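Local coordinates for protein involved in catabolism of external DNA (Legionella pneumophila subsp. pneumophila, PDB 2OO3), which probably methylates N6 of a single adenine of 23S rRNA, with S-adenosyl-L-methionine as methyl donor, as a monomeric Rossmann-like methyltransferase of the RlmJ family, at residues Glu41-Lys52 with Leu96-Tyr104; Ser218-Asn228 with Ser268-Leu279. All coordinates share one frame; numbering follows the deposited sequence. Where two conformers were deposited one is given.

Contact 1. Residues Glu41-Lys52 with Leu96-Tyr104; sequences ETHSGRGIYDLK and LSYYPGSPY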
# COMPACT_ATOMS: atom_id res chain seq x y z
N GLU A 41 -5.95 8.22 -1.57
CA GLU A 41 -4.51 8.10 -1.43
C GLU A 41 -3.90 9.41 -1.05
O GLU A 41 -4.11 10.42 -1.72
CB GLU A 41 -3.84 7.59 -2.70
CG GLU A 41 -4.00 6.11 -2.95
CD GLU A 41 -3.28 5.69 -4.23
OE1 GLU A 41 -3.66 4.69 -4.88
OE2 GLU A 41 -2.32 6.40 -4.59
N THR A 42 -3.08 9.39 0.01
CA THR A 42 -2.42 10.61 0.50
C THR A 42 -1.12 10.91 -0.30
O THR A 42 -0.70 12.06 -0.40
CB THR A 42 -2.07 10.45 2.02
OG1 THR A 42 -1.45 9.17 2.21
CG2 THR A 42 -3.33 10.46 2.92
N HIS A 43 -0.47 9.89 -0.84
CA HIS A 43 0.82 10.07 -1.53
C HIS A 43 0.76 9.22 -2.81
O HIS A 43 1.32 8.09 -2.84
CB HIS A 43 2.00 9.57 -0.69
CG HIS A 43 2.19 10.24 0.64
ND1 HIS A 43 1.42 9.94 1.75
CD2 HIS A 43 3.12 11.13 1.07
CE1 HIS A 43 1.84 10.65 2.78
NE2 HIS A 43 2.87 11.39 2.40
N SER A 44 0.11 9.71 -3.87
CA SER A 44 -0.13 8.89 -5.05
C SER A 44 1.06 8.67 -6.01
O SER A 44 1.05 7.73 -6.80
CB SER A 44 -1.32 9.44 -5.85
OG SER A 44 -2.43 9.52 -4.99
N GLY A 45 2.04 9.56 -5.97
CA GLY A 45 3.18 9.50 -6.88
C GLY A 45 2.77 9.71 -8.33
O GLY A 45 1.76 10.34 -8.62
N ARG A 46 3.52 9.17 -9.28
CA ARG A 46 3.22 9.43 -10.68
C ARG A 46 2.30 8.37 -11.28
O ARG A 46 1.80 8.54 -12.40
CB ARG A 46 4.50 9.57 -11.49
CG ARG A 46 5.35 8.34 -11.49
CD ARG A 46 6.56 8.48 -12.42
NE ARG A 46 7.41 9.62 -12.07
CZ ARG A 46 8.35 10.11 -12.89
NH1 ARG A 46 8.55 9.57 -14.09
NH2 ARG A 46 9.09 11.15 -12.50
N GLY A 47 2.06 7.28 -10.56
CA GLY A 47 1.01 6.31 -10.97
C GLY A 47 1.47 5.10 -11.79
O GLY A 47 0.90 4.05 -11.69
N ILE A 48 2.44 5.29 -12.67
CA ILE A 48 3.06 4.22 -13.46
C ILE A 48 4.57 4.50 -13.51
O ILE A 48 4.99 5.66 -13.47
CB ILE A 48 2.45 4.06 -14.91
CG1 ILE A 48 2.78 5.27 -15.80
CG2 ILE A 48 0.92 3.84 -14.87
CD1 ILE A 48 2.19 5.21 -17.27
N TYR A 49 5.36 3.44 -13.58
CA TYR A 49 6.83 3.54 -13.48
C TYR A 49 7.47 2.80 -14.62
O TYR A 49 7.21 1.60 -14.83
CB TYR A 49 7.32 3.00 -12.11
CG TYR A 49 6.69 3.84 -11.01
CD1 TYR A 49 7.32 5.01 -10.57
CD2 TYR A 49 5.45 3.52 -10.49
CE1 TYR A 49 6.75 5.82 -9.62
CE2 TYR A 49 4.85 4.34 -9.53
CZ TYR A 49 5.52 5.50 -9.11
OH TYR A 49 4.94 6.33 -8.18
N ASP A 50 8.26 3.54 -15.41
CA ASP A 50 9.02 3.01 -16.51
C ASP A 50 10.29 2.45 -15.92
O ASP A 50 11.11 3.19 -15.39
CB ASP A 50 9.33 4.14 -17.48
CG ASP A 50 10.14 3.69 -18.72
OD1 ASP A 50 10.60 2.53 -18.80
OD2 ASP A 50 10.31 4.54 -19.62
N LEU A 51 10.43 1.13 -16.00
CA LEU A 51 11.58 0.43 -15.46
C LEU A 51 12.81 0.50 -16.38
O LEU A 51 13.90 0.08 -16.00
CB LEU A 51 11.21 -1.04 -15.23
CG LEU A 51 10.07 -1.32 -14.25
CD1 LEU A 51 9.92 -2.82 -14.19
CD2 LEU A 51 10.30 -0.71 -12.82
N LYS A 52 12.63 1.04 -17.58
CA LYS A 52 13.70 1.11 -18.57
C LYS A 52 14.23 2.51 -18.84
O LYS A 52 15.07 2.69 -19.73
CB LYS A 52 13.25 0.47 -19.87
CG LYS A 52 13.26 -1.04 -19.77
CD LYS A 52 12.09 -1.68 -20.50
CE LYS A 52 12.42 -2.03 -21.94
NZ LYS A 52 11.49 -3.10 -22.48
N LEU A 96 9.16 -7.37 -18.26
CA LEU A 96 8.74 -6.30 -17.39
C LEU A 96 9.34 -4.97 -17.84
O LEU A 96 10.56 -4.75 -17.74
CB LEU A 96 9.19 -6.64 -15.98
CG LEU A 96 8.27 -6.43 -14.79
CD1 LEU A 96 6.87 -7.02 -15.02
CD2 LEU A 96 8.94 -7.06 -13.57
N SER A 97 8.49 -4.08 -18.36
CA SER A 97 8.93 -2.78 -18.82
C SER A 97 8.40 -1.69 -17.92
O SER A 97 9.07 -0.68 -17.73
CB SER A 97 8.42 -2.49 -20.25
OG SER A 97 9.04 -3.37 -21.19
N TYR A 98 7.18 -1.92 -17.40
CA TYR A 98 6.47 -0.98 -16.53
C TYR A 98 6.04 -1.65 -15.24
O TYR A 98 5.64 -2.83 -15.23
CB TYR A 98 5.23 -0.40 -17.25
CG TYR A 98 5.55 0.92 -17.93
CD1 TYR A 98 5.16 2.13 -17.36
CD2 TYR A 98 6.32 0.95 -19.11
CE1 TYR A 98 5.50 3.37 -18.00
CE2 TYR A 98 6.66 2.17 -19.74
CZ TYR A 98 6.25 3.35 -19.18
OH TYR A 98 6.60 4.55 -19.79
N TYR A 99 6.13 -0.90 -14.15
CA TYR A 99 5.50 -1.32 -12.90
C TYR A 99 4.38 -0.31 -12.52
O TYR A 99 4.62 0.90 -12.55
CB TYR A 99 6.56 -1.43 -11.77
CG TYR A 99 5.99 -1.99 -10.48
CD1 TYR A 99 5.75 -3.35 -10.36
CD2 TYR A 99 5.66 -1.15 -9.42
CE1 TYR A 99 5.22 -3.87 -9.19
CE2 TYR A 99 5.10 -1.66 -8.25
CZ TYR A 99 4.90 -3.04 -8.15
OH TYR A 99 4.32 -3.56 -7.04
N PRO A 100 3.17 -0.81 -12.16
CA PRO A 100 2.10 0.12 -11.80
C PRO A 100 2.26 0.70 -10.40
O PRO A 100 2.81 0.04 -9.50
CB PRO A 100 0.83 -0.74 -11.87
CG PRO A 100 1.25 -2.14 -12.11
CD PRO A 100 2.76 -2.22 -12.06
N GLY A 101 1.82 1.93 -10.21
CA GLY A 101 1.78 2.49 -8.87
C GLY A 101 0.44 2.12 -8.27
O GLY A 101 -0.43 1.61 -8.98
N SER A 102 0.25 2.39 -6.98
CA SER A 102 -0.99 2.08 -6.29
C SER A 102 -2.25 2.63 -6.99
O SER A 102 -3.27 1.92 -7.07
CB SER A 102 -0.90 2.47 -4.79
OG SER A 102 -0.82 3.87 -4.66
N PRO A 103 -2.19 3.86 -7.55
CA PRO A 103 -3.42 4.30 -8.25
C PRO A 103 -3.83 3.40 -9.44
O PRO A 103 -5.00 3.21 -9.66
CB PRO A 103 -3.02 5.70 -8.79
CG PRO A 103 -1.96 6.16 -7.89
CD PRO A 103 -1.15 4.91 -7.62
N TYR A 104 -2.85 2.86 -10.17
CA TYR A 104 -3.11 1.95 -11.28
C TYR A 104 -3.74 0.64 -10.80
O TYR A 104 -4.67 0.13 -11.43
CB TYR A 104 -1.82 1.70 -12.10
CG TYR A 104 -2.07 1.14 -13.47
CD1 TYR A 104 -2.15 1.99 -14.59
CD2 TYR A 104 -2.20 -0.23 -13.67
CE1 TYR A 104 -2.42 1.48 -15.88
CE2 TYR A 104 -2.43 -0.76 -14.98
CZ TYR A 104 -2.55 0.12 -16.05
OH TYR A 104 -2.77 -0.38 -17.32
O HOH W 1 -0.35 5.69 -2.73
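Y98 lays the face of its ring over D50, its partner in a short two-stranded antiparallel ribbon, 48-50 with 98-100, that stands apart from the main sheet of this Rossmann-like methyltransferase. The contact is a CH-pi one: D50 CA sits 3.8 Å from the centroid of the Y98 ring, 11° off the ring normal. D50 CG is anti to the backbone N (chi1 -179°), which lays the carboxylate along the same ring, the two planes only 16° apart, while I48 CD1 approaches Y98 CE1 obliquely. D50 OD1 also closes an Asx turn by accepting from K52 N.

S97 takes two bonds at the ribbon's end: its backbone O accepts from L51 N at 2.8 Å, and its OG from K52 NZ at 2.8 Å, the lysine chain bending at chi2 and chi3 to get there. L51 packs alongside, its CD1 on L96 CG and its CD2 4.0 Å from Y99 CB; Y99 OH bonds to H20, a predicted S-adenosyl-L-methionine ligand. Y49 and Y99 form the hydrogen-bonded pair, and the Y49 ring turns its edge to Y99 O and G101 N.

Beyond G101, the N-cap of helix 102-109, lies S102, which like H43 is a predicted cofactor ligand. A water bonded to S102 OG at 2.7 Å donates to H43 O at 2.9 Å.

Contact 2. Residues Ser218-Asn228 with Ser268-Leu279; sequences SKSVRIELHLN and SSSYMIESGSKL. With SO4 (sulfate ion), chain C.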
# COMPACT_ATOMS: atom_id res chain seq x y z
N SER A 218 -7.56 -0.47 18.79
CA SER A 218 -7.19 -1.85 19.05
C SER A 218 -7.75 -2.79 17.99
O SER A 218 -7.47 -4.01 18.00
CB SER A 218 -7.77 -2.26 20.39
OG SER A 218 -9.15 -1.97 20.36
N LYS A 219 -8.56 -2.28 17.07
CA LYS A 219 -9.05 -3.16 15.99
C LYS A 219 -8.05 -2.98 14.86
O LYS A 219 -8.31 -2.25 13.88
CB LYS A 219 -10.45 -2.76 15.50
CG LYS A 219 -11.58 -2.95 16.52
CD LYS A 219 -12.94 -2.73 15.83
CE LYS A 219 -13.84 -1.84 16.63
NZ LYS A 219 -13.49 -0.39 16.48
N SER A 220 -6.90 -3.63 15.00
CA SER A 220 -5.76 -3.31 14.14
C SER A 220 -4.98 -4.58 13.82
O SER A 220 -5.06 -5.58 14.57
CB SER A 220 -4.84 -2.33 14.89
OG SER A 220 -4.27 -2.98 16.03
N VAL A 221 -4.26 -4.57 12.71
CA VAL A 221 -3.28 -5.61 12.45
C VAL A 221 -2.01 -4.95 11.94
O VAL A 221 -2.07 -3.94 11.20
CB VAL A 221 -3.83 -6.77 11.54
CG1 VAL A 221 -4.19 -6.27 10.12
CG2 VAL A 221 -2.82 -7.90 11.43
N ARG A 222 -0.88 -5.47 12.38
CA ARG A 222 0.41 -5.00 11.92
C ARG A 222 1.05 -6.16 11.18
O ARG A 222 1.04 -7.28 11.70
CB ARG A 222 1.26 -4.58 13.12
CG ARG A 222 2.74 -4.74 12.84
CD ARG A 222 3.59 -3.93 13.75
NE ARG A 222 3.79 -4.51 15.05
CZ ARG A 222 4.99 -4.68 15.62
NH1 ARG A 222 6.13 -4.36 15.00
NH2 ARG A 222 5.06 -5.19 16.84
N ILE A 223 1.53 -5.92 9.96
CA ILE A 223 2.26 -6.94 9.22
C ILE A 223 3.65 -6.40 8.86
O ILE A 223 3.82 -5.19 8.60
CB ILE A 223 1.47 -7.40 7.98
CG1 ILE A 223 1.35 -6.26 6.97
CG2 ILE A 223 0.07 -7.91 8.43
CD1 ILE A 223 0.78 -6.70 5.58
N GLU A 224 4.68 -7.25 8.92
CA GLU A 224 6.02 -6.79 8.58
C GLU A 224 6.73 -7.89 7.82
O GLU A 224 6.42 -9.06 7.99
CB GLU A 224 6.84 -6.40 9.82
CG GLU A 224 6.27 -5.22 10.57
CD GLU A 224 7.19 -4.70 11.68
OE1 GLU A 224 8.25 -5.32 11.93
OE2 GLU A 224 6.82 -3.68 12.29
N LEU A 225 7.67 -7.48 6.98
CA LEU A 225 8.47 -8.37 6.16
C LEU A 225 9.90 -7.88 6.35
O LEU A 225 10.19 -6.71 6.13
CB LEU A 225 8.04 -8.22 4.69
CG LEU A 225 8.76 -9.00 3.59
CD1 LEU A 225 8.60 -10.50 3.77
CD2 LEU A 225 8.24 -8.60 2.21
N HIS A 226 10.79 -8.78 6.74
CA HIS A 226 12.14 -8.41 7.07
C HIS A 226 13.10 -9.23 6.21
O HIS A 226 13.03 -10.48 6.17
CB HIS A 226 12.39 -8.64 8.55
CG HIS A 226 11.58 -7.75 9.44
ND1 HIS A 226 11.78 -6.39 9.51
CD2 HIS A 226 10.58 -8.02 10.30
CE1 HIS A 226 10.93 -5.86 10.36
NE2 HIS A 226 10.18 -6.83 10.85
N LEU A 227 13.98 -8.52 5.51
CA LEU A 227 14.94 -9.19 4.66
C LEU A 227 16.09 -9.86 5.45
O LEU A 227 16.70 -10.80 4.96
CB LEU A 227 15.52 -8.21 3.65
CG LEU A 227 14.57 -7.60 2.63
CD1 LEU A 227 15.37 -6.59 1.78
CD2 LEU A 227 13.94 -8.67 1.76
N ASN A 228 16.38 -9.34 6.63
CA ASN A 228 17.47 -9.80 7.50
C ASN A 228 18.82 -9.94 6.82
O ASN A 228 19.44 -11.01 6.90
CB ASN A 228 17.08 -11.08 8.25
CG ASN A 228 15.77 -10.91 9.02
OD1 ASN A 228 15.60 -9.94 9.74
ND2 ASN A 228 14.86 -11.84 8.85
N SER A 268 16.70 -16.71 5.06
CA SER A 268 17.01 -15.70 6.10
C SER A 268 15.89 -14.69 6.38
O SER A 268 15.79 -14.13 7.49
CB SER A 268 18.29 -14.93 5.73
OG SER A 268 19.41 -15.79 5.73
N SER A 269 15.06 -14.43 5.38
CA SER A 269 14.00 -13.44 5.53
C SER A 269 12.93 -13.97 6.47
O SER A 269 12.85 -15.20 6.70
CB SER A 269 13.41 -13.06 4.17
OG SER A 269 12.76 -14.17 3.57
N SER A 270 12.16 -13.06 7.07
CA SER A 270 11.13 -13.45 8.04
C SER A 270 9.97 -12.46 7.92
O SER A 270 10.11 -11.44 7.24
CB SER A 270 11.66 -13.46 9.48
OG SER A 270 12.11 -12.16 9.87
N TYR A 271 8.87 -12.77 8.58
CA TYR A 271 7.69 -11.90 8.59
C TYR A 271 7.08 -12.03 9.98
O TYR A 271 7.38 -12.98 10.74
CB TYR A 271 6.67 -12.32 7.49
CG TYR A 271 5.89 -13.59 7.82
CD1 TYR A 271 4.71 -13.53 8.57
CD2 TYR A 271 6.35 -14.85 7.40
CE1 TYR A 271 4.00 -14.69 8.90
CE2 TYR A 271 5.64 -16.03 7.73
CZ TYR A 271 4.47 -15.93 8.47
OH TYR A 271 3.76 -17.07 8.81
N MET A 272 6.21 -11.09 10.31
CA MET A 272 5.38 -11.20 11.49
C MET A 272 4.03 -10.55 11.22
O MET A 272 3.87 -9.72 10.33
CB MET A 272 6.07 -10.53 12.68
CG MET A 272 6.20 -9.00 12.55
SD MET A 272 4.80 -8.04 13.20
CE MET A 272 5.38 -7.79 14.87
N ILE A 273 3.05 -10.95 12.02
CA ILE A 273 1.69 -10.47 11.96
C ILE A 273 1.30 -10.36 13.43
O ILE A 273 1.51 -11.31 14.21
CB ILE A 273 0.73 -11.47 11.30
CG1 ILE A 273 1.14 -11.78 9.87
CG2 ILE A 273 -0.71 -10.93 11.26
CD1 ILE A 273 0.37 -12.94 9.33
N GLU A 274 0.79 -9.20 13.82
CA GLU A 274 0.36 -8.97 15.18
C GLU A 274 -0.95 -8.22 15.16
O GLU A 274 -1.05 -7.15 14.56
CB GLU A 274 1.42 -8.16 15.90
CG GLU A 274 1.03 -7.49 17.18
CD GLU A 274 2.26 -6.94 17.87
OE1 GLU A 274 2.55 -5.73 17.71
OE2 GLU A 274 2.98 -7.74 18.51
N SER A 275 -1.96 -8.76 15.82
CA SER A 275 -3.22 -8.07 15.84
C SER A 275 -3.47 -7.41 17.18
O SER A 275 -2.96 -7.85 18.24
CB SER A 275 -4.32 -9.04 15.49
OG SER A 275 -4.32 -10.07 16.47
N GLY A 276 -4.26 -6.34 17.15
CA GLY A 276 -4.60 -5.61 18.36
C GLY A 276 -5.45 -6.40 19.32
O GLY A 276 -5.90 -7.52 19.01
N SER A 277 -5.73 -5.81 20.47
CA SER A 277 -6.43 -6.54 21.53
C SER A 277 -7.86 -6.88 21.17
O SER A 277 -8.48 -7.72 21.82
CB SER A 277 -6.37 -5.76 22.82
OG SER A 277 -6.95 -4.49 22.65
N LYS A 278 -8.38 -6.22 20.13
CA LYS A 278 -9.76 -6.38 19.73
C LYS A 278 -9.88 -6.97 18.32
O LYS A 278 -10.88 -6.75 17.62
CB LYS A 278 -10.53 -5.05 19.87
CG LYS A 278 -10.67 -4.57 21.32
CD LYS A 278 -11.40 -3.21 21.43
CE LYS A 278 -11.18 -2.62 22.80
NZ LYS A 278 -11.80 -1.28 22.90
N LEU A 279 -8.87 -7.73 17.91
CA LEU A 279 -8.84 -8.26 16.54
C LEU A 279 -8.42 -9.71 16.45
O LEU A 279 -7.41 -10.15 17.05
CB LEU A 279 -7.97 -7.37 15.62
CG LEU A 279 -8.29 -7.12 14.14
CD1 LEU A 279 -8.05 -8.36 13.28
CD2 LEU A 279 -9.71 -6.57 13.94
S SO4 C . -11.26 0.75 19.52
O1 SO4 C . -11.17 0.19 18.17
O2 SO4 C . -11.41 2.20 19.41
O3 SO4 C . -12.42 0.17 20.18
O4 SO4 C . -10.05 0.48 20.29
O HOH W 2 -1.86 -4.34 15.61
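R222 holds E274 with two nitrogens of its guanidinium edge, and both bonds end on the same oxygen: NH2 lies 2.7 Å from E274 OE1 and NE 3.2 Å from it. OE1 lies in the guanidinium plane, yet the nitrogens reach it from one face of the carboxylate, the two planes being turned 57° apart. In R222, CG lies anti to the backbone N (chi1 152°) and the chain bends at chi3, which brings the NE/NH2 edge to E274. M272 then covers one guanidinium face, its CE over the centre and 3.2 Å from R222 CZ, a tight approach reached through bends at chi2 and chi3.

The remaining nitrogen, R222 NH1, makes a salt bridge to E224 OE2, also near the guanidinium plane; Y198 OH engages the same oxygen. The second oxygen, E224 OE1, takes H226 NE2 on its anti side at 2.7 Å. The row E274, R222, E224, H226 thus links charges and hydrogen bonds along one face, probably steadying the arginine's charge between two carboxylates. V221 and I273 point the same way on the reverse face, CG2 to CG2.

At one end N228 ND2 splits its two hydrogens between S268 O and S270 OG, both near the amide plane. At the other a sulfate, probably from the crystallisation liquor, is bound by S218 N (to O4), K219 NZ (2.9 Å to O1) and K278 NZ (to O3).

Paired backbone bonds at R222-E274, E224-M272 and H226-S270 make this a regular antiparallel ladder, the 220-226/270-275 edge of the mixed eight-stranded Rossmann-like sheet.

How the contacts relate
Contact 1 closes before contact 2 opens along the chain, and the two lie on opposite sides of its centre, with centres about 26 Å apart and nearest atoms about 11 Å apart, so they do not touch. The main sheet relates them: contact 1 begins at the end of strand 38-41, in its parallel half, and departs into a separate ribbon, whereas contact 2 forms its antiparallel edge, where 270-275 is outermost. Helix 14-30 is a second link, since its H20 meets Y99 and its T22 packs on I223. Contact 1 thus carries part of the predicted cofactor site (H43 and S102), while contact 2 finishes the far border of the same domain.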